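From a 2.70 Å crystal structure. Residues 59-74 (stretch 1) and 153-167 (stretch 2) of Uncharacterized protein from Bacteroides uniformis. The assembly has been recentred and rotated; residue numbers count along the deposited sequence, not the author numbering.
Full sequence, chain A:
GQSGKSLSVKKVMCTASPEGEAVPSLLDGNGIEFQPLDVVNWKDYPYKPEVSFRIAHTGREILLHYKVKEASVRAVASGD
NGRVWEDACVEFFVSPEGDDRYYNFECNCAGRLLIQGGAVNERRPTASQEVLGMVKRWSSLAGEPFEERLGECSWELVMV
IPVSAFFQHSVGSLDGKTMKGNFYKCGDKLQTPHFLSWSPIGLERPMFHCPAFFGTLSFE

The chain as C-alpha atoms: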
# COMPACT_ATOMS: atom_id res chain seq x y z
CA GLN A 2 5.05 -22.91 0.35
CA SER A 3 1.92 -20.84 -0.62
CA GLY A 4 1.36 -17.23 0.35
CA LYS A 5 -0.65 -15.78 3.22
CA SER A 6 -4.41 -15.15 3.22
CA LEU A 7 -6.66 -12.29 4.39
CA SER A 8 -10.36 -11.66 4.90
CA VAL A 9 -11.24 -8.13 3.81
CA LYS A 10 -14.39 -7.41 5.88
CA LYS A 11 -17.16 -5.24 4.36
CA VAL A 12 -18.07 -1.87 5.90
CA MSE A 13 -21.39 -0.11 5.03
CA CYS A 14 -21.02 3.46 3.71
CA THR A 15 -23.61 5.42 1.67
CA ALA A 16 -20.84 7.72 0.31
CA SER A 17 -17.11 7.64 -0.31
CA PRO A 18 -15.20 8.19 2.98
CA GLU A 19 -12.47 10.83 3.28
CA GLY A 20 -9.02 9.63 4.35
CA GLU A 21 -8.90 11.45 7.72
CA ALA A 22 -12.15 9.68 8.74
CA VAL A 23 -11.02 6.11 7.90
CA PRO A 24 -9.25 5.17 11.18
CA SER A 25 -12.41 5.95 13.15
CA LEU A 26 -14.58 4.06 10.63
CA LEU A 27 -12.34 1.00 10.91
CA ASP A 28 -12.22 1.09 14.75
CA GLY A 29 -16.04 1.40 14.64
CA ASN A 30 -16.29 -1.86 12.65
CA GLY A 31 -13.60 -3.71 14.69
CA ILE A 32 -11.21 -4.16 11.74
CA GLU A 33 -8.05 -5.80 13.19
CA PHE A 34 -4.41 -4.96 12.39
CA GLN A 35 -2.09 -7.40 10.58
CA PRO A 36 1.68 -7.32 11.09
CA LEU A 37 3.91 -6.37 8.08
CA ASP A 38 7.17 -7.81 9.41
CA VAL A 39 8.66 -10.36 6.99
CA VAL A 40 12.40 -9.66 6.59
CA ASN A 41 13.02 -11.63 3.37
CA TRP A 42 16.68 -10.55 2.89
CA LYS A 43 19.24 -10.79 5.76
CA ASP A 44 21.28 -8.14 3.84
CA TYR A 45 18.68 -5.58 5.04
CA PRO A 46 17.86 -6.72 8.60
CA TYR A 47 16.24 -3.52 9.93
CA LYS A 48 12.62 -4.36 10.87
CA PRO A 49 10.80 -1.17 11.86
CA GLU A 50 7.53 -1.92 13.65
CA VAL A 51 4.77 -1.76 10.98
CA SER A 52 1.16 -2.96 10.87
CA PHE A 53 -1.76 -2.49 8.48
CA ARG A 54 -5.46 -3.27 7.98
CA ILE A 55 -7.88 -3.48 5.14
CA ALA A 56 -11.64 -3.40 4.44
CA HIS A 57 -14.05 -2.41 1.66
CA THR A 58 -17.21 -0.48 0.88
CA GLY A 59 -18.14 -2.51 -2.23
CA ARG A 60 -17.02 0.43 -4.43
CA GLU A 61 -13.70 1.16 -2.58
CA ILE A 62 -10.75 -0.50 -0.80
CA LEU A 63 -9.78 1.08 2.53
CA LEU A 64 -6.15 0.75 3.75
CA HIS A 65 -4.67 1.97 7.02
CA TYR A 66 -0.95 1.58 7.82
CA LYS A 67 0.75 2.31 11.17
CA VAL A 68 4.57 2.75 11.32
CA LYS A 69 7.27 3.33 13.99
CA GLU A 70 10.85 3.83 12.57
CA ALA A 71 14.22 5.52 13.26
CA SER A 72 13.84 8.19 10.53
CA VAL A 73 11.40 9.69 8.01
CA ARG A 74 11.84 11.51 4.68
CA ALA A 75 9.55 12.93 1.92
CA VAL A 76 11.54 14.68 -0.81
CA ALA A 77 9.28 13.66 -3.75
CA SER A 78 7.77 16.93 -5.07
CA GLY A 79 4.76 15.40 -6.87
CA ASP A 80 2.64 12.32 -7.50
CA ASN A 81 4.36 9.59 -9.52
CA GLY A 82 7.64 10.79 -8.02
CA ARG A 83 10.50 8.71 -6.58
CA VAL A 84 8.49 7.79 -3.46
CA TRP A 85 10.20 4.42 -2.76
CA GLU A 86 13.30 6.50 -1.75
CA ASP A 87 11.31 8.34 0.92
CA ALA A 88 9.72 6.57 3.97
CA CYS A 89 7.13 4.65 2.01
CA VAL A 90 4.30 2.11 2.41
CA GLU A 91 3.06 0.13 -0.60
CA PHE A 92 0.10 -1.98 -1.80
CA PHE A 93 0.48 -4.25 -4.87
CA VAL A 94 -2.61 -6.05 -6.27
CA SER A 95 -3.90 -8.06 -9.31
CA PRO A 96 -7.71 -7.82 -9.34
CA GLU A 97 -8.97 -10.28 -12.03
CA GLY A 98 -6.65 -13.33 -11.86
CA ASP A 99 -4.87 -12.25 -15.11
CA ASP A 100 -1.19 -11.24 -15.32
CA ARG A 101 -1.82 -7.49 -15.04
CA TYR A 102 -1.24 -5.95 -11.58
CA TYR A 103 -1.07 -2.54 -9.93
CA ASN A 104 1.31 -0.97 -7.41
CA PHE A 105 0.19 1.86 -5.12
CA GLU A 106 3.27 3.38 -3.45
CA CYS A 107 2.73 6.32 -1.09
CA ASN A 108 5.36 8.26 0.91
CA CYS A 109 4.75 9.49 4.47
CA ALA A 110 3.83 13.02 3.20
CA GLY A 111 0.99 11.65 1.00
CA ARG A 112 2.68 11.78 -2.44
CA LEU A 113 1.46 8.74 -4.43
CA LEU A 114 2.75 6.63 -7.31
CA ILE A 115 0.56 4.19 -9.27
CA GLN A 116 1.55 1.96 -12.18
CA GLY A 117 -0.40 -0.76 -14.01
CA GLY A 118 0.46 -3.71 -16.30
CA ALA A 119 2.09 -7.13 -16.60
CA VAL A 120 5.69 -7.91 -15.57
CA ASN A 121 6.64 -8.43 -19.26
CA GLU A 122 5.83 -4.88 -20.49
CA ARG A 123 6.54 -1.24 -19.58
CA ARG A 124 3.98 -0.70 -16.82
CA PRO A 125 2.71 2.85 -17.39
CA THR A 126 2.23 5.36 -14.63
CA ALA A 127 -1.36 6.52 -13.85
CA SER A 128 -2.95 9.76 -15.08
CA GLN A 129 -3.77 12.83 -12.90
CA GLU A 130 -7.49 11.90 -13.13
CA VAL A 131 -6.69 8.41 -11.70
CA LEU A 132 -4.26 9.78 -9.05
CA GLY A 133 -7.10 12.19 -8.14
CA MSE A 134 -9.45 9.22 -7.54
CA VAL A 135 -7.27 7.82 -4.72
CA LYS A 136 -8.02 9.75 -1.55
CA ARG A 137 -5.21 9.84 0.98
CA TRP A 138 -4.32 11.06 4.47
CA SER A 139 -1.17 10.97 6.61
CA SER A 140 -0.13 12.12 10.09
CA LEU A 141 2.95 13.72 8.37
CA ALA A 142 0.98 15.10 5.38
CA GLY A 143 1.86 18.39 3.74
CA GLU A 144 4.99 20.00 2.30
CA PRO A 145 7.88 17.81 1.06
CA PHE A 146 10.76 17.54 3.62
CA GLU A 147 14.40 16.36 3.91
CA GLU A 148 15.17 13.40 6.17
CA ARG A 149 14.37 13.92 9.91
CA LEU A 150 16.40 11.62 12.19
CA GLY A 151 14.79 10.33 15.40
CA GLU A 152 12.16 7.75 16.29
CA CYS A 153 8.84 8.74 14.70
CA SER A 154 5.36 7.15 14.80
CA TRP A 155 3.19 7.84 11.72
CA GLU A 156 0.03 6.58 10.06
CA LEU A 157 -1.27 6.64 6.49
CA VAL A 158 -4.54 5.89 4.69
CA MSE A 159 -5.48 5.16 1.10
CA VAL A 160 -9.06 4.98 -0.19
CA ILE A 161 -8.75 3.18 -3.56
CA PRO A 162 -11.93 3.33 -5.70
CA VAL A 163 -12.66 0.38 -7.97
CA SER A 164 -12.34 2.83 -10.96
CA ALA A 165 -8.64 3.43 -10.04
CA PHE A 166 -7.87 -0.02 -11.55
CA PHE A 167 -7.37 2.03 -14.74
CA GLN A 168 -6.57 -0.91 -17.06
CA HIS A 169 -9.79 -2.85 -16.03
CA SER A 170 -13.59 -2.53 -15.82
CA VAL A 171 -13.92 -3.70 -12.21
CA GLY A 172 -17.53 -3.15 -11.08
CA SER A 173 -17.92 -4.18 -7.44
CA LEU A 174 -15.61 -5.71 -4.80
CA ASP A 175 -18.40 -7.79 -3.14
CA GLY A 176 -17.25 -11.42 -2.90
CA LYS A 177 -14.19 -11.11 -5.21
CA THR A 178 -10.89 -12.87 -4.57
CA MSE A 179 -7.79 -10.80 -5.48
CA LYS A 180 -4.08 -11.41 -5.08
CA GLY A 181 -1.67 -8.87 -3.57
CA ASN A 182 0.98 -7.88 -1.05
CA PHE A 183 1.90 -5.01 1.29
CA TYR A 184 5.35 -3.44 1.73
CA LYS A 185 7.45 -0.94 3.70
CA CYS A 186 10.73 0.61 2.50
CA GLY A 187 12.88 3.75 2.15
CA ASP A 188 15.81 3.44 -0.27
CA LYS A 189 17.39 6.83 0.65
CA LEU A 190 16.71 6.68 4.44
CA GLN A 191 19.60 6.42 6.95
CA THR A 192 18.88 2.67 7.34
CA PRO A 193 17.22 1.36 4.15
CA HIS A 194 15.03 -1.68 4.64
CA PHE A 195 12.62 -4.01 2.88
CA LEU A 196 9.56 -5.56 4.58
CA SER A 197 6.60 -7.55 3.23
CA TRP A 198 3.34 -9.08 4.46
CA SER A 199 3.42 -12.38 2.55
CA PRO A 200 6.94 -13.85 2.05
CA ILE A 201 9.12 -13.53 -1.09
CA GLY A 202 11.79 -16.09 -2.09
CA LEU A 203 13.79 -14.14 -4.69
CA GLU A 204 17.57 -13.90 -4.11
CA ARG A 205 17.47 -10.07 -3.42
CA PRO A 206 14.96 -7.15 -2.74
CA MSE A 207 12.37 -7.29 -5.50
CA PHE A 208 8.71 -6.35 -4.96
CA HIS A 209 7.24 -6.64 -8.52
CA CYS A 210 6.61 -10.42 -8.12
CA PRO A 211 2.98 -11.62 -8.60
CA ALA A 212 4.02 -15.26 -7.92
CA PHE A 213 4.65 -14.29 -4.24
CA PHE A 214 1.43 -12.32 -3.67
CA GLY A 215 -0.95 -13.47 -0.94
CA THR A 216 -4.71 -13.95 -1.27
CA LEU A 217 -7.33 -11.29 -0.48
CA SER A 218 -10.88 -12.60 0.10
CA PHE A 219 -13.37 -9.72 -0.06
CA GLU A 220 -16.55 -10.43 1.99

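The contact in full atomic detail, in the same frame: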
# COMPACT_ATOMS: atom_id res chain seq x y z
N GLY A 59 -17.46 -1.94 -1.07
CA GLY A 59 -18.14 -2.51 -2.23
C GLY A 59 -17.63 -1.78 -3.48
O GLY A 59 -17.32 -2.41 -4.49
N ARG A 60 -17.57 -0.44 -3.39
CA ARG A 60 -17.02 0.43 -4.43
C ARG A 60 -15.56 0.80 -4.18
O ARG A 60 -14.88 1.22 -5.11
CB ARG A 60 -17.84 1.73 -4.54
CG ARG A 60 -19.37 1.57 -4.60
CD ARG A 60 -20.09 2.91 -4.70
NE ARG A 60 -19.67 3.85 -3.65
CZ ARG A 60 -20.09 5.11 -3.54
NH1 ARG A 60 -21.01 5.61 -4.37
NH2 ARG A 60 -19.61 5.88 -2.56
N GLU A 61 -15.06 0.69 -2.93
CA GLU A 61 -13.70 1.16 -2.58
C GLU A 61 -12.96 0.27 -1.59
O GLU A 61 -13.59 -0.33 -0.73
CB GLU A 61 -13.82 2.54 -1.91
CG GLU A 61 -14.41 3.64 -2.78
CD GLU A 61 -15.35 4.53 -2.03
OE1 GLU A 61 -16.42 4.05 -1.59
OE2 GLU A 61 -15.02 5.72 -1.90
N ILE A 62 -11.63 0.22 -1.72
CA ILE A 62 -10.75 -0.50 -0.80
C ILE A 62 -10.20 0.55 0.16
O ILE A 62 -9.72 1.59 -0.29
CB ILE A 62 -9.54 -1.16 -1.50
CG1 ILE A 62 -10.02 -2.18 -2.53
CG2 ILE A 62 -8.64 -1.84 -0.47
CD1 ILE A 62 -8.91 -2.75 -3.39
N LEU A 63 -10.24 0.22 1.45
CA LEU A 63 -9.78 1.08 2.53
C LEU A 63 -8.55 0.46 3.17
O LEU A 63 -8.63 -0.65 3.71
CB LEU A 63 -10.89 1.19 3.58
CG LEU A 63 -12.27 1.63 3.10
CD1 LEU A 63 -13.20 1.72 4.30
CD2 LEU A 63 -12.22 2.96 2.37
N LEU A 64 -7.42 1.18 3.13
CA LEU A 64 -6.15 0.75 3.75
C LEU A 64 -5.70 1.73 4.81
O LEU A 64 -5.79 2.94 4.59
CB LEU A 64 -5.02 0.74 2.73
CG LEU A 64 -4.95 -0.30 1.66
CD1 LEU A 64 -3.79 0.02 0.74
CD2 LEU A 64 -4.78 -1.67 2.29
N HIS A 65 -5.17 1.20 5.91
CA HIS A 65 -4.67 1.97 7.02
C HIS A 65 -3.38 1.31 7.50
O HIS A 65 -3.42 0.16 7.92
CB HIS A 65 -5.72 2.04 8.13
CG HIS A 65 -5.31 2.86 9.32
ND1 HIS A 65 -5.53 2.46 10.62
CD2 HIS A 65 -4.63 4.02 9.40
CE1 HIS A 65 -5.04 3.36 11.45
NE2 HIS A 65 -4.49 4.32 10.74
N TYR A 66 -2.27 2.02 7.38
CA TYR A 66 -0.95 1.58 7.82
C TYR A 66 -0.54 2.36 9.05
O TYR A 66 -0.80 3.57 9.12
CB TYR A 66 0.10 1.91 6.76
CG TYR A 66 0.02 1.15 5.47
CD1 TYR A 66 -0.76 1.63 4.41
CD2 TYR A 66 0.75 -0.03 5.28
CE1 TYR A 66 -0.82 0.94 3.20
CE2 TYR A 66 0.69 -0.72 4.07
CZ TYR A 66 -0.09 -0.23 3.04
OH TYR A 66 -0.17 -0.90 1.84
N LYS A 67 0.14 1.69 9.98
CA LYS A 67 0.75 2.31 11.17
C LYS A 67 2.24 1.95 11.14
O LYS A 67 2.57 0.78 10.96
CB LYS A 67 0.12 1.81 12.46
CG LYS A 67 -1.29 2.32 12.73
CD LYS A 67 -1.98 1.57 13.87
CE LYS A 67 -1.29 1.68 15.22
NZ LYS A 67 -2.12 1.04 16.28
N VAL A 68 3.11 2.93 11.35
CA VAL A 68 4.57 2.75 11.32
C VAL A 68 5.28 3.40 12.51
O VAL A 68 4.84 4.45 12.98
CB VAL A 68 5.13 3.40 10.03
CG1 VAL A 68 6.65 3.31 9.96
CG2 VAL A 68 4.50 2.79 8.79
N LYS A 69 6.35 2.76 12.99
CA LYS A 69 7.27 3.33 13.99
C LYS A 69 8.69 2.98 13.50
O LYS A 69 9.04 1.81 13.46
CB LYS A 69 7.03 2.82 15.41
CG LYS A 69 7.75 3.66 16.48
CD LYS A 69 7.50 3.23 17.93
CE LYS A 69 8.21 1.92 18.26
NZ LYS A 69 8.20 1.64 19.72
N GLU A 70 9.47 4.00 13.10
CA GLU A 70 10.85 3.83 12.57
C GLU A 70 11.83 4.91 13.01
O GLU A 70 11.42 5.96 13.51
CB GLU A 70 10.85 3.71 11.04
CG GLU A 70 10.20 4.87 10.30
CD GLU A 70 10.18 4.69 8.79
OE1 GLU A 70 11.17 4.19 8.20
OE2 GLU A 70 9.17 5.10 8.17
N ALA A 71 13.12 4.64 12.80
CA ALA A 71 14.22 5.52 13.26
C ALA A 71 14.38 6.84 12.51
O ALA A 71 15.05 7.74 13.02
CB ALA A 71 15.56 4.76 13.28
N SER A 72 13.80 6.94 11.31
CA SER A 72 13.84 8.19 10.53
C SER A 72 12.75 8.22 9.47
O SER A 72 12.28 7.17 9.04
CB SER A 72 15.21 8.43 9.88
OG SER A 72 15.51 7.48 8.87
N VAL A 73 12.39 9.44 9.06
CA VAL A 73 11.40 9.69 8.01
C VAL A 73 11.92 10.72 7.01
O VAL A 73 12.76 11.55 7.35
CB VAL A 73 10.03 10.12 8.57
CG1 VAL A 73 9.41 8.97 9.35
CG2 VAL A 73 10.13 11.36 9.45
N ARG A 74 11.38 10.68 5.80
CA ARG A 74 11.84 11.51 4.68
C ARG A 74 10.72 11.60 3.64
O ARG A 74 10.01 10.63 3.46
CB ARG A 74 13.07 10.83 4.07
CG ARG A 74 13.74 11.50 2.89
CD ARG A 74 14.88 10.61 2.38
NE ARG A 74 15.69 11.25 1.34
CZ ARG A 74 15.45 11.25 0.03
NH1 ARG A 74 14.39 10.64 -0.51
NH2 ARG A 74 16.30 11.88 -0.78
N CYS A 153 10.08 8.07 15.11
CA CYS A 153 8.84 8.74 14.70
C CYS A 153 7.72 7.75 14.40
O CYS A 153 7.91 6.83 13.60
CB CYS A 153 9.13 9.57 13.45
SG CYS A 153 7.65 10.19 12.63
N SER A 154 6.56 7.96 15.04
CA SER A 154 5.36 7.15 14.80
C SER A 154 4.45 7.89 13.81
O SER A 154 4.11 9.04 14.03
CB SER A 154 4.60 6.87 16.09
OG SER A 154 5.33 6.01 16.93
N TRP A 155 4.10 7.25 12.69
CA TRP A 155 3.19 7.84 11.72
C TRP A 155 2.19 6.84 11.20
O TRP A 155 2.38 5.64 11.37
CB TRP A 155 3.92 8.52 10.56
CG TRP A 155 4.85 7.65 9.77
CD1 TRP A 155 6.12 7.28 10.11
CD2 TRP A 155 4.62 7.12 8.46
NE1 TRP A 155 6.68 6.52 9.12
CE2 TRP A 155 5.78 6.40 8.09
CE3 TRP A 155 3.55 7.17 7.56
CZ2 TRP A 155 5.89 5.74 6.87
CZ3 TRP A 155 3.66 6.50 6.33
CH2 TRP A 155 4.82 5.80 6.01
N GLU A 156 1.11 7.37 10.62
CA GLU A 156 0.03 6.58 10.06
C GLU A 156 -0.36 7.15 8.70
O GLU A 156 -0.18 8.34 8.44
CB GLU A 156 -1.19 6.58 10.98
CG GLU A 156 -0.88 6.20 12.42
CD GLU A 156 -2.11 6.01 13.30
OE1 GLU A 156 -3.25 6.04 12.79
OE2 GLU A 156 -1.92 5.82 14.53
N LEU A 157 -0.89 6.28 7.85
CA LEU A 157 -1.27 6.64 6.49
C LEU A 157 -2.46 5.82 6.01
O LEU A 157 -2.55 4.64 6.33
CB LEU A 157 -0.08 6.44 5.55
CG LEU A 157 -0.28 6.78 4.06
CD1 LEU A 157 0.98 7.42 3.48
CD2 LEU A 157 -0.73 5.60 3.20
N VAL A 158 -3.32 6.47 5.21
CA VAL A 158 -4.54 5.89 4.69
C VAL A 158 -4.66 6.12 3.20
O VAL A 158 -4.30 7.18 2.71
CB VAL A 158 -5.76 6.53 5.38
CG1 VAL A 158 -7.08 6.23 4.66
CG2 VAL A 158 -5.83 6.07 6.81
N MSE A 159 -5.18 5.11 2.52
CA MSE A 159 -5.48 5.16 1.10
C MSE A 159 -6.88 4.64 0.92
O MSE A 159 -7.23 3.58 1.46
CB MSE A 159 -4.53 4.26 0.28
CG MSE A 159 -3.13 4.85 0.16
SE MSE A 159 -2.11 3.83 -1.17
CE MSE A 159 -0.97 2.68 -0.04
N VAL A 160 -7.70 5.39 0.19
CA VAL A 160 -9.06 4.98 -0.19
C VAL A 160 -8.98 4.79 -1.71
O VAL A 160 -8.90 5.76 -2.46
CB VAL A 160 -10.09 6.05 0.19
CG1 VAL A 160 -11.50 5.60 -0.18
CG2 VAL A 160 -10.00 6.36 1.67
N ILE A 161 -8.95 3.53 -2.15
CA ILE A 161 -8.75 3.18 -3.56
C ILE A 161 -10.09 2.81 -4.22
O ILE A 161 -10.59 1.71 -3.98
CB ILE A 161 -7.73 2.02 -3.69
CG1 ILE A 161 -6.38 2.44 -3.10
CG2 ILE A 161 -7.55 1.61 -5.15
CD1 ILE A 161 -5.41 1.29 -2.90
N PRO A 162 -10.68 3.72 -5.03
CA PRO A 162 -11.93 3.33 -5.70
C PRO A 162 -11.68 2.26 -6.75
O PRO A 162 -10.61 2.20 -7.35
CB PRO A 162 -12.39 4.63 -6.38
CG PRO A 162 -11.67 5.71 -5.66
CD PRO A 162 -10.32 5.10 -5.41
N VAL A 163 -12.71 1.45 -6.98
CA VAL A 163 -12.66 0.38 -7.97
C VAL A 163 -12.28 0.91 -9.38
O VAL A 163 -11.57 0.23 -10.14
CB VAL A 163 -14.00 -0.40 -7.91
CG1 VAL A 163 -15.14 0.39 -8.57
CG2 VAL A 163 -13.86 -1.76 -8.52
N SER A 164 -12.70 2.14 -9.70
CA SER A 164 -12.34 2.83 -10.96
C SER A 164 -10.85 3.13 -11.10
O SER A 164 -10.38 3.32 -12.22
CB SER A 164 -13.13 4.13 -11.11
OG SER A 164 -12.92 4.97 -9.98
N ALA A 165 -10.11 3.21 -9.99
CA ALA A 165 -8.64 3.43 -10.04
C ALA A 165 -7.87 2.25 -10.64
O ALA A 165 -6.68 2.41 -10.93
CB ALA A 165 -8.07 3.77 -8.68
N PHE A 166 -8.49 1.08 -10.81
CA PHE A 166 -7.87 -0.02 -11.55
C PHE A 166 -8.04 0.36 -13.03
O PHE A 166 -8.83 -0.25 -13.78
CB PHE A 166 -8.52 -1.35 -11.20
CG PHE A 166 -8.31 -1.78 -9.77
CD1 PHE A 166 -7.03 -1.88 -9.25
CD2 PHE A 166 -9.39 -2.15 -8.98
CE1 PHE A 166 -6.83 -2.30 -7.94
CE2 PHE A 166 -9.19 -2.60 -7.68
CZ PHE A 166 -7.91 -2.66 -7.15
N PHE A 167 -7.23 1.33 -13.45
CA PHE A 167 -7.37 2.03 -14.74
C PHE A 167 -7.23 1.23 -16.03
O PHE A 167 -7.62 1.72 -17.09
CB PHE A 167 -6.50 3.31 -14.78
CG PHE A 167 -5.01 3.09 -14.80
CD1 PHE A 167 -4.29 2.93 -13.62
CD2 PHE A 167 -4.31 3.11 -16.00
CE1 PHE A 167 -2.91 2.74 -13.64
CE2 PHE A 167 -2.93 2.94 -16.03
CZ PHE A 167 -2.23 2.75 -14.85

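Two antiparallel strands far apart in sequence illustrate how a regular backbone ladder leaves the shaping of a contact to its side chains. Strand 61-70 lies against strand 153-162, their directions 165° apart, and the two stretches together bury 1192 Å², both sides summed. Hydrogen-bonded pairs alternate with non-hydrogen-bonded ones. Ile 62 and Ile 161 exchange two bonds, Ile 62 N to Ile 161 O at 2.9 Å and Ile 161 N to Ile 62 O at 2.8 Å, and the pattern repeats at every second residue until Glu 70 meets Cys 153. Beyond the first rung, Val 163 N reaches Arg 60 O at 2.9 Å, extending the ladder into the 3-10 segment.

Because successive side chains alternate, the two faces acquire different characters. On the face carrying Ile 62, Leu 64, Tyr 66 and Val 68, the surface is mostly apolar and closely interlocked. The unbranched selenomethionine side chain of Met 159 brings its terminal methyl against two neighbours: Met 159 CE lies 4.0 Å from Leu 64 CD1 and 3.7 Å from Tyr 66 CE1. Leu 64 CD1 also approaches Ile 161 CD1 at 4.2 Å, while Ile 62 extends CD1 to the edge of the Phe 166 ring, 3.9 Å from CZ, so that the residue just past the 3-10 segment folds back to join the packing.

Trp 155 provides the broadest surface. Its p rotamer brings the indole over its cross-strand neighbour, and the compact, branched Val 68 fits beneath it, with CB 3.7 Å from the centroid of the five-membered ring and nearly on the ring normal, a CH-pi contact. The indole edge is used as well: Trp 155 NE1 donates to Glu 70 OE2 at 3.0 Å, giving the buried polar group a partner. After the corner at Ala 71, Val 73 points back toward the second stretch, and its CG1 lies 3.8 Å from Trp 155 CD1 and 3.9 Å from Cys 153 SG.

The other face is more mixed. Leu 63 CD2 packs on Val 160 CG1 at 3.7 Å. His 65, in the t rotamer, leans its ring toward the second strand: CD2 lies 3.5 Å from Val 158 CG2, and NE2 donates to Glu 156 OE1 at 2.9 Å, with the carboxylate at the ring edge. Imidazole suits this position because one ring can offer a carbon, CD2, to the valine methyl and a donor, NE2, to the carboxylate. Farther along, the aliphatic part of Lys 67 rests by Glu 156, CG to CD 3.8 Å, where partial exposure accommodates charged ends.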